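PDB 7D9E: gamma-glutamyltransferase 1 Threonine peptidase. MEROPS family T03 from Pseudomonas nitroreducens, which transfers the gamma-glutamyl group of glutathione and related donors to amino acids, or to water. Local coordinates for the interface of chains B and A. Numbering follows the deposited sequence. Chains: chain A, Gamma-glutamyltransferase 1 Threonine peptidase. MEROPS family T03; chain B, Gamma-glutamyltransferase 1 Threonine peptidase. MEROPS family T03.

Contact 1: the interface of chains B and A. Residues chain B 77-79, 94; chain A 19, 40, 43, 70-72, 74.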
ATOM      1  N   GLY B  77      -5.081  -7.909  -2.685  1.00 14.44           N
ATOM      2  CA  GLY B  77      -4.392  -7.529  -3.908  1.00 13.79           C
ATOM      3  C   GLY B  77      -3.284  -6.551  -3.593  1.00 13.38           C
ATOM      4  O   GLY B  77      -3.035  -6.227  -2.430  1.00 15.24           O
ATOM      5  N   GLY B  78      -2.623  -6.065  -4.643  1.00 14.77           N
ATOM      6  CA  GLY B  78      -1.500  -5.173  -4.418  1.00 15.94           C
ATOM      7  C   GLY B  78      -0.769  -4.842  -5.699  1.00 15.44           C
ATOM      8  O   GLY B  78      -1.278  -5.051  -6.809  1.00 15.94           O
ATOM      9  N   PHE B  79       0.411  -4.235  -5.498  1.00 13.90           N
ATOM     10  CA  PHE B  79       1.223  -3.699  -6.576  1.00 14.64           C
ATOM     11  C   PHE B  79       2.670  -4.085  -6.301  1.00 14.88           C
ATOM     12  O   PHE B  79       3.133  -4.034  -5.156  1.00 15.35           O
ATOM     13  CB  PHE B  79       1.201  -2.179  -6.607  1.00 15.62           C
ATOM     14  CG  PHE B  79      -0.145  -1.557  -6.862  1.00 16.65           C
ATOM     15  CD1 PHE B  79      -0.949  -1.985  -7.883  1.00 18.93           C
ATOM     16  CD2 PHE B  79      -0.569  -0.495  -6.087  1.00 20.75           C
ATOM     17  CE1 PHE B  79      -2.187  -1.389  -8.114  1.00 17.84           C
ATOM     18  CE2 PHE B  79      -1.796   0.116  -6.320  1.00 22.72           C
ATOM     19  CZ  PHE B  79      -2.607  -0.345  -7.351  1.00 19.56           C
ATOM     20  N   ARG B  94      -4.121  -5.548  -8.354  1.00 15.56           N
ATOM     21  CA  ARG B  94      -5.204  -4.949  -7.599  1.00 15.20           C
ATOM     22  C   ARG B  94      -6.505  -5.694  -7.861  1.00 15.29           C
ATOM     23  O   ARG B  94      -6.748  -6.201  -8.959  1.00 16.67           O
ATOM     24  CB  ARG B  94      -5.339  -3.495  -8.078  1.00 18.01           C
ATOM     25  CG  ARG B  94      -6.399  -2.605  -7.431  1.00 20.94           C
ATOM     26  CD  ARG B  94      -6.166  -2.346  -6.002  1.00 20.60           C
ATOM     27  NE  ARG B  94      -6.815  -1.092  -5.567  1.00 19.18           N
ATOM     28  CZ  ARG B  94      -6.813  -0.682  -4.308  1.00 16.83           C
ATOM     29  NH1 ARG B  94      -6.205  -1.413  -3.408  1.00 18.51           N
ATOM     30  NH2 ARG B  94      -7.436   0.436  -3.953  1.00 17.71           N
TER
ATOM     31  N   THR A  19      -2.353  -5.804   0.357  1.00 13.67           N
ATOM     32  CA  THR A  19      -3.352  -5.408   1.336  1.00 13.84           C
ATOM     33  C   THR A  19      -4.641  -6.194   1.234  1.00 15.53           C
ATOM     34  O   THR A  19      -4.972  -6.758   0.188  1.00 14.59           O
ATOM     35  CB  THR A  19      -3.668  -3.896   1.174  1.00 15.06           C
ATOM     36  OG1 THR A  19      -4.390  -3.414   2.314  1.00 17.09           O
ATOM     37  CG2 THR A  19      -4.432  -3.583  -0.099  1.00 17.83           C
ATOM     38  N   GLU A  40     -11.725  -4.251  -0.187  0.60 18.88           N
ATOM     39  CA  GLU A  40     -11.180  -3.204  -1.044  0.60 18.34           C
ATOM     40  C   GLU A  40     -12.258  -2.373  -1.720  0.60 18.51           C
ATOM     41  O   GLU A  40     -11.960  -1.272  -2.201  0.60 17.71           O
ATOM     42  CB  GLU A  40     -10.285  -3.822  -2.110  0.60 18.35           C
ATOM     43  CG  GLU A  40      -9.024  -3.071  -2.389  0.60 19.98           C
ATOM     44  CD  GLU A  40      -8.005  -3.222  -1.286  0.60 20.37           C
ATOM     45  OE1 GLU A  40      -7.521  -4.364  -1.043  0.60 22.94           O
ATOM     46  OE2 GLU A  40      -7.640  -2.188  -0.684  0.60 22.34           O
ATOM     47  N   ASP A  43     -12.584   1.434  -1.359  1.00 19.27           N
ATOM     48  CA  ASP A  43     -11.723   2.399  -2.023  1.00 19.68           C
ATOM     49  C   ASP A  43     -12.374   3.034  -3.251  1.00 20.52           C
ATOM     50  O   ASP A  43     -11.854   4.041  -3.748  1.00 20.73           O
ATOM     51  CB  ASP A  43     -10.423   1.713  -2.393  1.00 19.32           C
ATOM     52  CG  ASP A  43      -9.425   1.673  -1.241  1.00 23.59           C
ATOM     53  OD1 ASP A  43      -9.692   2.254  -0.144  1.00 24.90           O
ATOM     54  OD2 ASP A  43      -8.376   1.026  -1.404  1.00 26.36           O
ATOM     55  N   MET A  70     -10.296  -0.306  -8.175  1.00 18.98           N
ATOM     56  CA  MET A  70     -10.511   0.841  -7.309  1.00 18.80           C
ATOM     57  C   MET A  70      -9.231   1.612  -7.059  1.00 16.98           C
ATOM     58  O   MET A  70      -8.145   1.039  -6.933  1.00 19.31           O
ATOM     59  CB  MET A  70     -11.281   0.340  -6.079  1.00 24.12           C
ATOM     60  CG  MET A  70     -10.615  -0.613  -5.098  1.00 25.31           C
ATOM     61  SD  MET A  70     -10.316  -2.286  -5.783  1.00 21.92           S
ATOM     62  CE  MET A  70     -11.943  -2.987  -6.000  1.00 27.79           C
ATOM     63  N   LEU A  71      -9.349   2.938  -7.092  1.00 17.01           N
ATOM     64  CA  LEU A  71      -8.189   3.807  -6.895  1.00 17.95           C
ATOM     65  C   LEU A  71      -7.482   3.475  -5.589  1.00 18.57           C
ATOM     66  O   LEU A  71      -8.113   3.244  -4.563  1.00 17.18           O
ATOM     67  CB  LEU A  71      -8.634   5.270  -6.873  1.00 16.93           C
ATOM     68  CG  LEU A  71      -7.513   6.320  -6.872  1.00 19.38           C
ATOM     69  CD1 LEU A  71      -6.784   6.320  -8.193  1.00 18.86           C
ATOM     70  CD2 LEU A  71      -8.072   7.694  -6.586  1.00 23.56           C
ATOM     71  N   SER A  72      -6.158   3.474  -5.629  1.00 15.32           N
ATOM     72  CA  SER A  72      -5.335   3.150  -4.474  1.00 14.22           C
ATOM     73  C   SER A  72      -4.417   4.317  -4.161  1.00 15.71           C
ATOM     74  O   SER A  72      -4.220   5.222  -4.979  1.00 17.50           O
ATOM     75  CB  SER A  72      -4.515   1.911  -4.790  1.00 16.66           C
ATOM     76  OG  SER A  72      -3.729   1.506  -3.692  1.00 17.62           O
ATOM     77  N   MET A  74      -1.453   3.072  -2.684  1.00 15.53           N
ATOM     78  CA  MET A  74      -0.253   2.253  -2.450  1.00 16.04           C
ATOM     79  C   MET A  74       0.795   2.635  -3.495  1.00 16.59           C
ATOM     80  O   MET A  74       0.491   2.797  -4.680  1.00 17.10           O
ATOM     81  CB  MET A  74      -0.682   0.809  -2.625  1.00 17.20           C
ATOM     82  CG  MET A  74      -1.377   0.233  -1.384  1.00 17.25           C
ATOM     83  SD  MET A  74      -1.702  -1.536  -1.437  1.00 19.39           S
ATOM     84  CE  MET A  74      -2.607  -1.763  -2.925  1.00 24.13           C
TER

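Contact 2: the interface of chains B and A. Residues chain B 35, 68, 70-72; chain A 1-3, 166, 168, 186.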
ATOM      1  N   PRO B  35       8.117  -6.477   7.111  1.00 15.82           N
ATOM      2  CA  PRO B  35       7.324  -5.957   8.237  1.00 17.21           C
ATOM      3  C   PRO B  35       7.262  -6.866   9.436  1.00 18.64           C
ATOM      4  O   PRO B  35       6.717  -6.446  10.469  1.00 16.77           O
ATOM      5  CB  PRO B  35       5.941  -5.761   7.626  1.00 16.81           C
ATOM      6  CG  PRO B  35       5.858  -6.839   6.570  1.00 17.65           C
ATOM      7  CD  PRO B  35       7.264  -6.850   5.965  1.00 16.99           C
ATOM      8  N   TYR B  68       1.150 -12.383   8.860  1.00 15.11           N
ATOM      9  CA  TYR B  68       0.844 -10.981   9.092  1.00 15.06           C
ATOM     10  C   TYR B  68      -0.596 -10.906   8.465  1.00 17.22           C
ATOM     11  O   TYR B  68      -0.841 -10.087   7.572  1.00 15.72           O
ATOM     12  CB  TYR B  68       1.758 -10.146   8.260  1.00 16.87           C
ATOM     13  CG  TYR B  68       1.986  -8.708   8.688  1.00 13.93           C
ATOM     14  CD1 TYR B  68       2.986  -8.448   9.600  1.00 14.42           C
ATOM     15  CD2 TYR B  68       1.127  -7.685   8.394  1.00 19.23           C
ATOM     16  CE1 TYR B  68       3.262  -7.179  10.033  1.00 17.35           C
ATOM     17  CE2 TYR B  68       1.364  -6.389   8.877  1.00 21.76           C
ATOM     18  CZ  TYR B  68       2.436  -6.163   9.705  1.00 17.24           C
ATOM     19  OH  TYR B  68       2.723  -4.918  10.229  1.00 18.44           O
ATOM     20  N   GLU B  70      -3.345  -9.606   9.107  1.00 15.13           N
ATOM     21  CA  GLU B  70      -4.053  -8.336   9.067  1.00 15.68           C
ATOM     22  C   GLU B  70      -3.893  -7.647   7.720  1.00 15.29           C
ATOM     23  O   GLU B  70      -4.728  -6.803   7.362  1.00 16.68           O
ATOM     24  CB  GLU B  70      -3.598  -7.442  10.218  1.00 16.36           C
ATOM     25  CG  GLU B  70      -2.119  -7.117  10.266  1.00 18.93           C
ATOM     26  CD  GLU B  70      -1.287  -8.075  11.115  1.00 17.12           C
ATOM     27  OE1 GLU B  70      -1.455  -9.315  10.978  1.00 16.52           O
ATOM     28  OE2 GLU B  70      -0.472  -7.572  11.931  1.00 19.66           O
ATOM     29  N   ALA B  71      -2.846  -7.984   6.961  1.00 15.97           N
ATOM     30  CA  ALA B  71      -2.554  -7.276   5.724  1.00 14.55           C
ATOM     31  C   ALA B  71      -1.923  -8.158   4.653  1.00 15.63           C
ATOM     32  O   ALA B  71      -2.365  -8.135   3.504  1.00 15.98           O
ATOM     33  CB  ALA B  71      -1.663  -6.065   6.008  1.00 16.96           C
ATOM     34  N   GLY B  72      -0.894  -8.930   5.005  1.00 14.54           N
ATOM     35  CA  GLY B  72      -0.420  -9.949   4.087  1.00 17.82           C
ATOM     36  C   GLY B  72      -1.540 -10.915   3.779  1.00 14.54           C
ATOM     37  O   GLY B  72      -2.392 -11.179   4.628  1.00 14.95           O
TER
ATOM     38  N   THR A   1      -2.859  -2.867   4.775  1.00 22.31           N
ATOM     39  CA  THR A   1      -1.671  -2.840   3.944  1.00 18.09           C
ATOM     40  C   THR A   1      -0.405  -3.214   4.711  1.00 16.82           C
ATOM     41  O   THR A   1      -0.264  -2.937   5.912  1.00 17.10           O
ATOM     42  CB  THR A   1      -1.446  -1.430   3.345  1.00 17.50           C
ATOM     43  OG1 THR A   1      -2.642  -0.944   2.702  1.00 21.27           O
ATOM     44  CG2 THR A   1      -0.289  -1.414   2.373  1.00 18.78           C
ATOM     45  N   THR A   2       0.523  -3.849   4.003  1.00 15.82           N
ATOM     46  CA  THR A   2       1.904  -3.953   4.465  1.00 15.51           C
ATOM     47  C   THR A   2       2.808  -3.850   3.248  1.00 14.79           C
ATOM     48  O   THR A   2       2.353  -3.933   2.106  1.00 15.76           O
ATOM     49  CB  THR A   2       2.142  -5.224   5.277  1.00 17.24           C
ATOM     50  OG1 THR A   2       3.398  -5.131   5.939  1.00 20.38           O
ATOM     51  CG2 THR A   2       2.121  -6.487   4.426  1.00 19.01           C
ATOM     52  N   HIS A   3       4.092  -3.637   3.506  1.00 13.85           N
ATOM     53  CA  HIS A   3       5.061  -3.436   2.457  1.00 13.44           C
ATOM     54  C   HIS A   3       6.332  -4.190   2.812  1.00 15.17           C
ATOM     55  O   HIS A   3       6.748  -4.206   3.971  1.00 15.96           O
ATOM     56  CB  HIS A   3       5.422  -1.932   2.323  1.00 13.86           C
ATOM     57  CG  HIS A   3       6.400  -1.683   1.230  1.00 13.70           C
ATOM     58  ND1 HIS A   3       6.024  -1.601  -0.091  1.00 16.18           N
ATOM     59  CD2 HIS A   3       7.750  -1.573   1.250  1.00 15.33           C
ATOM     60  CE1 HIS A   3       7.101  -1.474  -0.844  1.00 15.73           C
ATOM     61  NE2 HIS A   3       8.163  -1.447  -0.048  1.00 15.67           N
ATOM     62  N   ASP A 166       4.602   2.548   8.093  1.00 15.48           N
ATOM     63  CA  ASP A 166       5.489   1.462   8.509  1.00 15.17           C
ATOM     64  C   ASP A 166       6.469   1.271   7.349  1.00 15.54           C
ATOM     65  O   ASP A 166       6.404   0.296   6.588  1.00 17.49           O
ATOM     66  CB  ASP A 166       4.716   0.217   8.904  1.00 17.17           C
ATOM     67  CG  ASP A 166       5.597  -0.846   9.536  1.00 24.82           C
ATOM     68  OD1 ASP A 166       6.733  -0.541   9.950  1.00 28.14           O
ATOM     69  OD2 ASP A 166       5.116  -1.982   9.682  1.00 26.59           O
ATOM     70  N   GLN A 168       9.473   0.329   5.121  1.00 16.35           N
ATOM     71  CA  GLN A 168      10.488  -0.710   5.054  1.00 15.64           C
ATOM     72  C   GLN A 168      11.375  -0.332   3.880  1.00 17.61           C
ATOM     73  O   GLN A 168      10.900  -0.282   2.743  1.00 17.98           O
ATOM     74  CB  GLN A 168       9.879  -2.090   4.846  1.00 16.74           C
ATOM     75  CG  GLN A 168       8.884  -2.487   5.914  1.00 16.97           C
ATOM     76  CD  GLN A 168       9.495  -2.549   7.281  1.00 21.74           C
ATOM     77  OE1 GLN A 168      10.677  -2.873   7.429  1.00 23.92           O
ATOM     78  NE2 GLN A 168       8.684  -2.303   8.284  1.00 23.96           N
ATOM     79  N   ARG A 186       6.924  -3.634  13.690  1.00 15.64           N
ATOM     80  CA  ARG A 186       7.688  -4.768  14.195  1.00 15.46           C
ATOM     81  C   ARG A 186       8.572  -5.367  13.107  1.00 16.18           C
ATOM     82  O   ARG A 186       8.979  -6.533  13.179  1.00 19.06           O
ATOM     83  CB  ARG A 186       6.746  -5.805  14.806  1.00 19.10           C
ATOM     84  CG  ARG A 186       5.841  -6.521  13.801  1.00 18.14           C
ATOM     85  CD  ARG A 186       4.955  -7.483  14.559  1.00 21.18           C
ATOM     86  NE  ARG A 186       3.985  -8.228  13.755  1.00 19.93           N
ATOM     87  CZ  ARG A 186       2.788  -7.785  13.367  1.00 17.95           C
ATOM     88  NH1 ARG A 186       2.382  -6.565  13.643  1.00 20.11           N
ATOM     89  NH2 ARG A 186       2.010  -8.596  12.674  1.00 19.81           N
TER
HETATM   90  O   HOH W   1      -4.916  -4.990   5.107  1.00 16.25           O
HETATM   91  O   HOH W   2       5.370  -4.215  11.090  1.00 18.78           O
HETATM   92  O   HOH W   3       3.174  -3.168   7.867  1.00 22.42           O

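Contact 1: the interface of chains B and A
The carbonyl oxygen of A:Met70 is gripped side-on by two nitrogens of one guanidinium, that of B:Arg94. B:Arg94 NE lies 2.9 Å from A:Met70 O, its approach tilted by 27° from the carbonyl plane, while NH2 reaches the same oxygen from the same face but well above that plane. Both bonds keep the oxygen almost within the guanidinium plane. B:Arg94 NH2 also binds the carboxylate of A:Asp43, 2.8 Å from A:Asp43 OD2 on the anti side, as a salt bridge with a moderately bent hydrogen bond; a weaker bond runs from NH2 to the backbone oxygen of A:Leu71. The third nitrogen, B:Arg94 NH1, makes a longer salt bridge to A:Glu40 OE2 at 3.2 Å.

Arginine suits this place because its flat cation can serve backbone oxygens and two carboxylates at once. Its CG is anti to the backbone N (chi1 -179°) and the chain bends at chi2, carrying the guanidinium into chain A. There A:Ser72 CB packs on one face, 3.5 Å from B:Arg94 CZ. The CG methylene of A:Glu40 covers the opposite face, which would hinder rotation. B:Arg94, in the LDYRE segment, is the family's conserved arginine that binds the alpha-carboxylate of the glutamyl substrate; its bonds to chain A hold it in place for that role, and the nearby acids may temper its charge. A lysine in its place would probably leave A:Met70 O or one of the two carboxylates without a mate and lose the flat group that grips the substrate carboxylate.

Alongside, B:Gly77 and A:Thr19 form an antiparallel beta bridge, with A:Thr19 N 2.9 Å from B:Gly77 O. The glycine pair here lets A:Met74 come near the strand, A:Met74 CE lying 3.9 Å from B:Gly78 CA. The ring of B:Phe79 offers its CD2 rim to A:Met74 CB and its CE2 to A:Ser72. The hydroxyl OG of A:Ser72 accepts a nearly straight bond from A:Met74 N, 2.9 Å long and 170° at the hydrogen.

Contact 2: the interface of chains B and A
With CG between its backbone N and carbonyl carbon (chi1 68°) and the chain extended from there to NE, A:Arg186 lays its guanidinium over the ring of B:Tyr68, whose own CG is anti to the backbone N (chi1 -158°). The two planes are nearly parallel, 13° apart, and A:Arg186 NH2 sits 3.7 Å from the ring centroid of B:Tyr68 in a cation-pi contact. The same nitrogen, A:Arg186 NH2, meets B:Glu70 OE2 at 2.8 Å in a nearly straight salt bridge, entering on the syn side. Arginine fits because its flat cation can stack and donate in its own plane together; the carboxylate, also above the tyrosine ring, should help hold it there.

At the far end of the ring, waters do the joining. The phenol OH of B:Tyr68 shares water 3 with A:Thr2 OG1 and A:Asp166 OD2, the water lying 2.8 Å from A:Thr2 OG1. Water 2 links that phenol with A:Asp166 OD2, 2.7 Å from the water, and with the backbone of B:Pro35 and A:Arg186. An aspartate suits this place, being short and able to accept twice: A:Asp166 OD2 thus contacts the B:Tyr68 hydroxyl through water 2 and water 3. B:Pro35 presents its rigid ring to A:Thr2 at about a right angle.

Nearer the nucleophile, B:Ala71 CB rests 3.4 Å from A:Thr1 C, the short alanine letting the chain start lie close. Water 1 bridges the amino N of A:Thr1, 3.0 Å away, to B:Glu70 O. This interface anchors the beginning of strand 2-7 against chain B and so probably helps position the N-terminal threonine for catalysis.

The C-alpha centres of contact 1 and contact 2 are about 14 Å apart, and the two have no residue in common. They approach the catalytic centre by different routes: contact 1, centred about 7 Å from A:Thr1, braces the pocket for the glutamyl substrate, whereas contact 2 holds the chain start that carries the nucleophile. Chain B contributes strand 77-84 and the loop residue B:Arg94 to the first, and loop segments around B:Pro35 and B:Tyr68 to the second. Both chains therefore help build one active site, which fits a processed gamma-glutamyltransferase whose two subunits function together.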